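Local coordinates for putative methyl-accepting chemotaxis signal transduction protein (Campylobacter jejuni subsp. jejuni serotype O:2, PDB 4XMR), which binds isoleucine in the sensory domain of a chemoreceptor and probably passes the amino-acid signal across the membrane to steer chemotaxis, at residues L21-F32 / L166-T177; N176-F187 / F234-E242. All blocks are in the same frame, centred on the assembly; numbering follows the deposited sequence.

Contact 1: residues L21-F32 / L166-T177; sequences LLKVTQSTVEDF and LQNLVAKTPGNT
Phe32 lies flat over Leu166: the leucine CB stands above the centre of the ring, 4.0 Å from its centroid, while Leu169 CD1 reaches Phe32 CD1 obliquely at 3.8 Å. With CG anti to the backbone N (chi1 178°), Phe32 carries its ring across to the partner helix. One turn back, Thr28 CG2 presses on Leu169 CB at 3.6 Å, and Thr28 OG1 donates to Val24 O, the carbonyl that also takes Thr28 N from the opposite face of its plane. The axes of 21-32, part of the long helix 9-48, and 166-171 pass 9.8 Å apart at 155°, both helices packing on one face of the five-stranded sheet of a tandem-PAS sensory domain, the short one through Leu166 and Val170 against strand 186-189. Beyond Val170 a polar cluster follows. Thr25 OG1 lies 2.8 Å from Thr177 OG1, and water 1 accepts from Thr25 OG1 and donates to Leu21 O and Pro174 O. Thr173 OG1 is anchored on Val170 O at 2.7 Å. Packing is tight again where Leu21 CD2 meets Pro174 CG at 3.7 Å. The looser, partly exposed margin is Val24 CG1 against Pro174 CD, 4.4 Å, where Pro174 and Val24 of the second subunit pack on.

Contact 2: residues N176-F187 / F234-E242; sequences NTFLFDQKNKIF and FAYTACITE
Two neighbouring strands of the antiparallel sheet in one PAS-like half of the sensory domain meet here, 177-180 beside 236-242, with a type I turn from Asp181 to Asn184 leading on to the edge strand 186-189. Phe178 with Cys239 and Phe180 with Thr237 are the hydrogen-bonded pairs; the shortest bond runs from Phe180 N to Thr237 O, 2.7 Å. On the face carrying these residues, Cys239 CB sits over the Phe178 ring, offset toward its rim, 3.9 Å from the centroid. The cysteine SG meets the Phe180 ring at its edge, 3.8 Å from CE2, and is tied to Cys230 by the disulfide. Phe178 CG stands between the backbone N and the carbonyl carbon (chi1 50°), which leans the ring across the neighbouring strand, where Thr241 CG2 lies at its edge. Asn176 ND2 donates to Thr241 O at 3.1 Å from above the carbonyl plane, although the acceptor is in the amide plane of Asn176; Thr241 OG1 is hydrogen-bonded to Arg226 NH2. On the other face Leu179 CD2 touches Ala238 CB at 3.5 Å. Tyr236 CE1 lies over the centre of the Phe187 ring, 3.6 Å from Phe187 CE2, the two planes at 47°. At the turn, Asp181 OD1 accepts from Lys183 N, an Asx turn, and from Lys185 N, the two reaching it from opposite faces of the carboxylate. Water 2 donates to Asp181 O and Ala235 O and accepts from Thr237 OG1, which is also hydrogen-bonded to Lys232 NZ. Sulfur and aromatic rings thus pack beside the disulfide on the Phe178 and Cys239 face; at the turn, water 2 joins the two segments, and the two amides on Asp181 OD1 would be expected to stabilise its negative charge.

How the contacts relate
Contact 1 passes straight into contact 2, since helix 163-171 is followed in the chain by strand 177-180, and the two contacts share Asn176 and Thr177. Their centres are 10 Å apart. The helices of contact 1 cover the sheet face that bears Leu179, Tyr236 and Ile240: Val29 CG2 lies 3.6 Å from Leu179 CD1, Leu166 CD2 3.5 Å from Tyr236 OH, and Leu21 CB 3.7 Å from Ile240 CD1. Helix 202-211 touches Phe180, Thr237 and Thr241 on the other face. The ligand pocket, lined by Tyr131 and Asp160 among others, belongs to the six-stranded sheet's half of the chain; the side chain of Phe32 is about 14 Å from the bound isoleucine.

Contact 1: residues L21-F32 / L166-T177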
# COMPACT_ATOMS: atom_id res chain seq x y z
N LEU B 21 2.09 -17.53 1.97
CA LEU B 21 0.88 -16.75 2.17
C LEU B 21 0.86 -16.04 3.52
O LEU B 21 0.40 -14.89 3.61
CB LEU B 21 -0.38 -17.61 1.98
CG LEU B 21 -0.50 -18.22 0.58
CD1 LEU B 21 -1.84 -18.90 0.47
CD2 LEU B 21 -0.31 -17.19 -0.52
N LEU B 22 1.36 -16.68 4.56
CA LEU B 22 1.49 -16.00 5.83
C LEU B 22 2.38 -14.76 5.70
O LEU B 22 2.06 -13.69 6.23
CB LEU B 22 2.03 -16.96 6.90
CG LEU B 22 2.21 -16.35 8.29
CD1 LEU B 22 0.91 -15.77 8.83
CD2 LEU B 22 2.76 -17.41 9.25
N LYS B 23 3.48 -14.89 4.95
CA LYS B 23 4.39 -13.78 4.75
C LYS B 23 3.72 -12.63 3.99
O LYS B 23 4.01 -11.46 4.26
CB LYS B 23 5.69 -14.21 4.06
CG LYS B 23 6.75 -13.10 4.04
CD LYS B 23 8.11 -13.57 3.59
CE LYS B 23 9.09 -12.40 3.55
NZ LYS B 23 9.16 -11.67 4.86
N VAL B 24 2.81 -12.94 3.06
CA VAL B 24 2.07 -11.86 2.39
C VAL B 24 1.26 -11.05 3.41
O VAL B 24 1.19 -9.82 3.33
CB VAL B 24 1.15 -12.41 1.29
CG1 VAL B 24 0.23 -11.30 0.74
CG2 VAL B 24 1.97 -13.02 0.17
N THR B 25 0.64 -11.73 4.37
CA THR B 25 -0.11 -11.02 5.40
C THR B 25 0.84 -10.23 6.32
O THR B 25 0.54 -9.10 6.69
CB THR B 25 -1.06 -11.97 6.16
OG1 THR B 25 -2.16 -12.29 5.30
CG2 THR B 25 -1.60 -11.35 7.44
N GLN B 26 1.98 -10.82 6.66
CA GLN B 26 3.00 -10.07 7.39
C GLN B 26 3.40 -8.79 6.65
O GLN B 26 3.45 -7.72 7.25
CB GLN B 26 4.23 -10.95 7.66
CG GLN B 26 5.37 -10.21 8.33
CD GLN B 26 6.60 -11.07 8.50
OE1 GLN B 26 6.51 -12.29 8.52
NE2 GLN B 26 7.75 -10.43 8.62
N SER B 27 3.67 -8.92 5.36
CA SER B 27 4.04 -7.77 4.54
C SER B 27 2.95 -6.70 4.52
O SER B 27 3.23 -5.50 4.51
CB SER B 27 4.37 -8.21 3.11
OG SER B 27 5.55 -8.99 3.08
N THR B 28 1.70 -7.15 4.51
CA THR B 28 0.56 -6.23 4.50
C THR B 28 0.60 -5.35 5.74
O THR B 28 0.44 -4.12 5.66
CB THR B 28 -0.76 -7.01 4.42
OG1 THR B 28 -0.78 -7.78 3.22
CG2 THR B 28 -1.95 -6.07 4.43
N VAL B 29 0.82 -5.96 6.89
CA VAL B 29 0.91 -5.22 8.14
C VAL B 29 2.11 -4.27 8.15
O VAL B 29 2.00 -3.11 8.55
CB VAL B 29 0.99 -6.19 9.33
CG1 VAL B 29 1.24 -5.44 10.63
CG2 VAL B 29 -0.28 -7.02 9.41
N GLU B 30 3.26 -4.76 7.70
CA GLU B 30 4.48 -3.96 7.70
C GLU B 30 4.34 -2.74 6.79
O GLU B 30 4.78 -1.64 7.15
CB GLU B 30 5.67 -4.81 7.23
CG GLU B 30 6.08 -5.90 8.21
CD GLU B 30 7.10 -6.85 7.63
OE1 GLU B 30 7.23 -6.92 6.39
OE2 GLU B 30 7.78 -7.55 8.42
N ASP B 31 3.76 -2.94 5.62
CA ASP B 31 3.66 -1.86 4.64
C ASP B 31 2.65 -0.80 5.08
O ASP B 31 2.86 0.38 4.85
CB ASP B 31 3.32 -2.42 3.25
CG ASP B 31 4.42 -3.29 2.67
OD1 ASP B 31 5.55 -3.32 3.22
OD2 ASP B 31 4.17 -3.94 1.63
N PHE B 32 1.56 -1.23 5.70
CA PHE B 32 0.57 -0.30 6.24
C PHE B 32 1.25 0.60 7.27
O PHE B 32 1.13 1.83 7.23
CB PHE B 32 -0.57 -1.11 6.87
CG PHE B 32 -1.66 -0.28 7.52
CD1 PHE B 32 -2.69 0.27 6.76
CD2 PHE B 32 -1.70 -0.13 8.90
CE1 PHE B 32 -3.70 1.01 7.37
CE2 PHE B 32 -2.72 0.58 9.51
CZ PHE B 32 -3.72 1.15 8.74
N LEU B 166 -6.85 -1.48 7.76
CA LEU B 166 -5.95 -2.62 7.82
C LEU B 166 -6.74 -3.93 7.70
O LEU B 166 -6.30 -4.87 7.04
CB LEU B 166 -5.09 -2.55 9.08
CG LEU B 166 -4.17 -3.75 9.26
CD1 LEU B 166 -3.27 -3.94 8.03
CD2 LEU B 166 -3.34 -3.53 10.51
N GLN B 167 -7.91 -4.01 8.34
CA GLN B 167 -8.75 -5.20 8.18
C GLN B 167 -9.07 -5.44 6.72
O GLN B 167 -8.97 -6.56 6.22
CB GLN B 167 -10.06 -5.10 8.98
CG GLN B 167 -11.26 -5.87 8.37
CD GLN B 167 -11.11 -7.40 8.37
OE1 GLN B 167 -10.48 -7.97 9.24
NE2 GLN B 167 -11.70 -8.05 7.38
N ASN B 168 -9.45 -4.38 6.02
CA ASN B 168 -9.80 -4.53 4.62
C ASN B 168 -8.63 -5.03 3.77
O ASN B 168 -8.81 -5.86 2.88
CB ASN B 168 -10.37 -3.22 4.06
CG ASN B 168 -11.75 -2.91 4.60
OD1 ASN B 168 -12.43 -3.78 5.13
ND2 ASN B 168 -12.16 -1.66 4.47
N LEU B 169 -7.43 -4.54 4.06
CA LEU B 169 -6.23 -5.02 3.37
C LEU B 169 -5.99 -6.50 3.64
O LEU B 169 -5.70 -7.28 2.73
CB LEU B 169 -5.02 -4.22 3.82
CG LEU B 169 -4.97 -2.82 3.23
CD1 LEU B 169 -3.95 -1.95 3.97
CD2 LEU B 169 -4.60 -2.90 1.76
N VAL B 170 -6.09 -6.91 4.90
CA VAL B 170 -5.88 -8.31 5.25
C VAL B 170 -6.91 -9.20 4.57
O VAL B 170 -6.57 -10.28 4.05
CB VAL B 170 -5.91 -8.51 6.77
CG1 VAL B 170 -5.91 -10.01 7.12
CG2 VAL B 170 -4.73 -7.81 7.39
N ALA B 171 -8.16 -8.77 4.55
CA ALA B 171 -9.23 -9.57 3.96
C ALA B 171 -9.02 -9.89 2.48
O ALA B 171 -9.53 -10.89 1.98
CB ALA B 171 -10.58 -8.89 4.18
N LYS B 172 -8.26 -9.05 1.79
CA LYS B 172 -8.03 -9.25 0.36
C LYS B 172 -6.87 -10.20 0.08
O LYS B 172 -6.68 -10.62 -1.06
CB LYS B 172 -7.77 -7.91 -0.33
CG LYS B 172 -8.99 -7.00 -0.44
CD LYS B 172 -8.64 -5.71 -1.17
CE LYS B 172 -9.86 -4.84 -1.41
NZ LYS B 172 -10.84 -5.48 -2.32
N THR B 173 -6.09 -10.52 1.10
CA THR B 173 -4.94 -11.38 0.88
C THR B 173 -5.35 -12.83 0.66
O THR B 173 -6.35 -13.29 1.21
CB THR B 173 -3.96 -11.35 2.09
OG1 THR B 173 -4.60 -11.90 3.25
CG2 THR B 173 -3.47 -9.93 2.37
N PRO B 174 -4.57 -13.57 -0.14
CA PRO B 174 -4.82 -15.01 -0.26
C PRO B 174 -4.60 -15.75 1.06
O PRO B 174 -3.97 -15.24 1.99
CB PRO B 174 -3.77 -15.46 -1.28
CG PRO B 174 -2.68 -14.41 -1.18
CD PRO B 174 -3.39 -13.13 -0.91
N GLY B 175 -5.12 -16.97 1.12
CA GLY B 175 -4.93 -17.80 2.30
C GLY B 175 -5.87 -17.45 3.43
O GLY B 175 -6.38 -16.32 3.54
N ASN B 176 -6.09 -18.43 4.30
CA ASN B 176 -6.91 -18.23 5.48
C ASN B 176 -6.06 -17.60 6.57
O ASN B 176 -5.67 -18.26 7.55
CB ASN B 176 -7.49 -19.55 5.95
CG ASN B 176 -8.44 -19.38 7.10
OD1 ASN B 176 -9.28 -18.47 7.10
ND2 ASN B 176 -8.31 -20.24 8.10
N THR B 177 -5.75 -16.31 6.37
CA THR B 177 -4.88 -15.59 7.28
C THR B 177 -5.68 -14.64 8.15
O THR B 177 -6.76 -14.17 7.77
CB THR B 177 -3.80 -14.81 6.53
OG1 THR B 177 -4.43 -13.89 5.63
CG2 THR B 177 -2.90 -15.75 5.72
O HOH W 1 -1.81 -13.58 2.87

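Contact 2: residues N176-F187 / F234-E242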
# COMPACT_ATOMS: atom_id res chain seq x y z
N ASN B 176 -6.09 -18.43 4.30
CA ASN B 176 -6.91 -18.23 5.48
C ASN B 176 -6.06 -17.60 6.57
O ASN B 176 -5.67 -18.26 7.55
CB ASN B 176 -7.49 -19.55 5.95
CG ASN B 176 -8.44 -19.38 7.10
OD1 ASN B 176 -9.28 -18.47 7.10
ND2 ASN B 176 -8.31 -20.24 8.10
N THR B 177 -5.75 -16.31 6.37
CA THR B 177 -4.88 -15.59 7.28
C THR B 177 -5.68 -14.64 8.15
O THR B 177 -6.76 -14.17 7.77
CB THR B 177 -3.80 -14.81 6.53
OG1 THR B 177 -4.43 -13.89 5.63
CG2 THR B 177 -2.90 -15.75 5.72
N PHE B 178 -5.15 -14.37 9.34
CA PHE B 178 -5.82 -13.51 10.30
C PHE B 178 -4.82 -12.91 11.28
O PHE B 178 -3.68 -13.36 11.35
CB PHE B 178 -7.00 -14.23 11.00
CG PHE B 178 -6.66 -15.59 11.56
CD1 PHE B 178 -6.68 -16.72 10.74
CD2 PHE B 178 -6.40 -15.77 12.91
CE1 PHE B 178 -6.39 -17.98 11.25
CE2 PHE B 178 -6.12 -17.04 13.43
CZ PHE B 178 -6.12 -18.14 12.59
N LEU B 179 -5.25 -11.87 11.99
CA LEU B 179 -4.40 -11.15 12.93
C LEU B 179 -5.04 -11.09 14.30
O LEU B 179 -6.24 -10.83 14.41
CB LEU B 179 -4.20 -9.70 12.47
CG LEU B 179 -3.53 -9.37 11.16
CD1 LEU B 179 -3.43 -7.85 11.04
CD2 LEU B 179 -2.16 -10.02 11.07
N PHE B 180 -4.22 -11.27 15.33
CA PHE B 180 -4.61 -10.97 16.70
C PHE B 180 -3.91 -9.70 17.15
O PHE B 180 -2.78 -9.43 16.73
CB PHE B 180 -4.19 -12.09 17.65
CG PHE B 180 -4.89 -13.39 17.41
CD1 PHE B 180 -6.13 -13.63 17.99
CD2 PHE B 180 -4.31 -14.37 16.62
CE1 PHE B 180 -6.78 -14.82 17.78
CE2 PHE B 180 -4.95 -15.56 16.41
CZ PHE B 180 -6.19 -15.80 16.99
N ASP B 181 -4.57 -8.93 18.00
CA ASP B 181 -3.94 -7.75 18.56
C ASP B 181 -3.03 -8.10 19.74
O ASP B 181 -2.82 -9.27 20.05
CB ASP B 181 -4.97 -6.67 18.92
CG ASP B 181 -5.92 -7.09 20.03
OD1 ASP B 181 -5.61 -8.03 20.81
OD2 ASP B 181 -6.99 -6.46 20.14
N GLN B 182 -2.51 -7.07 20.39
CA GLN B 182 -1.55 -7.21 21.47
C GLN B 182 -2.12 -7.93 22.69
O GLN B 182 -1.37 -8.46 23.51
CB GLN B 182 -0.99 -5.84 21.85
CG GLN B 182 -2.03 -4.84 22.38
CD GLN B 182 -3.03 -4.35 21.32
OE1 GLN B 182 -2.71 -4.22 20.13
NE2 GLN B 182 -4.26 -4.08 21.77
N LYS B 183 -3.44 -7.94 22.82
CA LYS B 183 -4.10 -8.62 23.92
C LYS B 183 -4.61 -10.00 23.51
O LYS B 183 -5.42 -10.62 24.21
CB LYS B 183 -5.25 -7.77 24.47
CG LYS B 183 -4.78 -6.45 25.07
CD LYS B 183 -3.67 -6.69 26.08
CE LYS B 183 -2.94 -5.40 26.44
NZ LYS B 183 -3.79 -4.48 27.23
N ASN B 184 -4.11 -10.47 22.37
CA ASN B 184 -4.48 -11.78 21.83
C ASN B 184 -5.97 -11.88 21.51
O ASN B 184 -6.58 -12.95 21.62
CB ASN B 184 -4.01 -12.92 22.74
CG ASN B 184 -2.51 -13.09 22.72
OD1 ASN B 184 -1.87 -12.86 21.70
ND2 ASN B 184 -1.94 -13.51 23.85
N LYS B 185 -6.54 -10.75 21.10
CA LYS B 185 -7.92 -10.72 20.65
C LYS B 185 -7.94 -10.61 19.13
O LYS B 185 -7.12 -9.91 18.54
CB LYS B 185 -8.65 -9.53 21.27
CG LYS B 185 -8.73 -9.59 22.79
CD LYS B 185 -9.54 -10.79 23.26
CE LYS B 185 -10.90 -10.81 22.59
NZ LYS B 185 -11.86 -11.74 23.25
N ILE B 186 -8.87 -11.31 18.50
CA ILE B 186 -8.96 -11.31 17.05
C ILE B 186 -9.17 -9.87 16.54
O ILE B 186 -9.94 -9.10 17.12
CB ILE B 186 -10.05 -12.28 16.54
CG1 ILE B 186 -9.89 -12.54 15.04
CG2 ILE B 186 -11.43 -11.78 16.89
CD1 ILE B 186 -8.70 -13.39 14.71
N PHE B 187 -8.46 -9.51 15.48
CA PHE B 187 -8.39 -8.13 15.02
C PHE B 187 -8.76 -8.00 13.54
O PHE B 187 -9.49 -7.09 13.16
CB PHE B 187 -6.98 -7.57 15.29
CG PHE B 187 -6.74 -6.21 14.70
CD1 PHE B 187 -7.05 -5.07 15.40
CD2 PHE B 187 -6.15 -6.08 13.45
CE1 PHE B 187 -6.81 -3.81 14.86
CE2 PHE B 187 -5.91 -4.84 12.90
CZ PHE B 187 -6.24 -3.70 13.61
N PHE B 234 5.21 -6.86 14.71
CA PHE B 234 5.11 -5.84 15.74
C PHE B 234 4.29 -6.38 16.92
O PHE B 234 4.60 -7.46 17.45
CB PHE B 234 4.63 -4.52 15.14
CG PHE B 234 5.56 -4.00 14.07
CD1 PHE B 234 6.74 -3.36 14.43
CD2 PHE B 234 5.30 -4.22 12.74
CE1 PHE B 234 7.62 -2.92 13.46
CE2 PHE B 234 6.18 -3.77 11.76
CZ PHE B 234 7.34 -3.12 12.13
N ALA B 235 3.24 -5.68 17.35
CA ALA B 235 2.47 -6.16 18.49
C ALA B 235 1.42 -7.21 18.10
O ALA B 235 0.84 -7.85 18.98
CB ALA B 235 1.82 -5.00 19.23
N TYR B 236 1.20 -7.38 16.80
CA TYR B 236 0.18 -8.31 16.30
C TYR B 236 0.73 -9.72 16.23
O TYR B 236 1.94 -9.93 16.14
CB TYR B 236 -0.28 -7.95 14.88
CG TYR B 236 -0.98 -6.63 14.66
CD1 TYR B 236 -2.29 -6.43 15.08
CD2 TYR B 236 -0.35 -5.61 13.96
CE1 TYR B 236 -2.93 -5.22 14.86
CE2 TYR B 236 -0.98 -4.41 13.73
CZ TYR B 236 -2.26 -4.22 14.18
OH TYR B 236 -2.87 -3.01 13.94
N THR B 237 -0.18 -10.68 16.20
CA THR B 237 0.16 -12.04 15.82
C THR B 237 -0.59 -12.36 14.53
O THR B 237 -1.82 -12.25 14.48
CB THR B 237 -0.23 -13.05 16.91
OG1 THR B 237 0.46 -12.72 18.11
CG2 THR B 237 0.12 -14.47 16.48
N ALA B 238 0.16 -12.72 13.49
CA ALA B 238 -0.43 -13.13 12.22
C ALA B 238 -0.41 -14.64 12.14
O ALA B 238 0.60 -15.27 12.43
CB ALA B 238 0.34 -12.53 11.04
N CYS B 239 -1.53 -15.22 11.71
CA CYS B 239 -1.64 -16.68 11.58
C CYS B 239 -2.23 -17.09 10.24
O CYS B 239 -2.95 -16.31 9.60
CB CYS B 239 -2.56 -17.24 12.67
SG CYS B 239 -2.02 -16.97 14.37
N ILE B 240 -1.92 -18.32 9.84
CA ILE B 240 -2.60 -18.98 8.74
C ILE B 240 -2.98 -20.38 9.22
O ILE B 240 -2.19 -21.05 9.90
CB ILE B 240 -1.71 -19.02 7.47
CG1 ILE B 240 -2.53 -19.44 6.25
CG2 ILE B 240 -0.47 -19.91 7.67
CD1 ILE B 240 -1.80 -19.21 4.94
N THR B 241 -4.19 -20.81 8.92
CA THR B 241 -4.59 -22.16 9.30
C THR B 241 -5.38 -22.82 8.19
O THR B 241 -5.98 -22.13 7.35
CB THR B 241 -5.43 -22.21 10.60
OG1 THR B 241 -6.74 -21.67 10.35
CG2 THR B 241 -4.77 -21.46 11.74
N GLU B 242 -5.37 -24.15 8.19
CA GLU B 242 -6.11 -24.92 7.22
C GLU B 242 -6.59 -26.21 7.86
O GLU B 242 -5.96 -26.73 8.78
CB GLU B 242 -5.24 -25.24 6.01
CG GLU B 242 -5.97 -25.89 4.86
CD GLU B 242 -7.19 -25.09 4.40
OE1 GLU B 242 -8.27 -25.22 5.01
OE2 GLU B 242 -7.06 -24.33 3.42
O HOH W 2 -0.31 -10.47 19.45
O HOH W 3 0.09 -14.32 20.44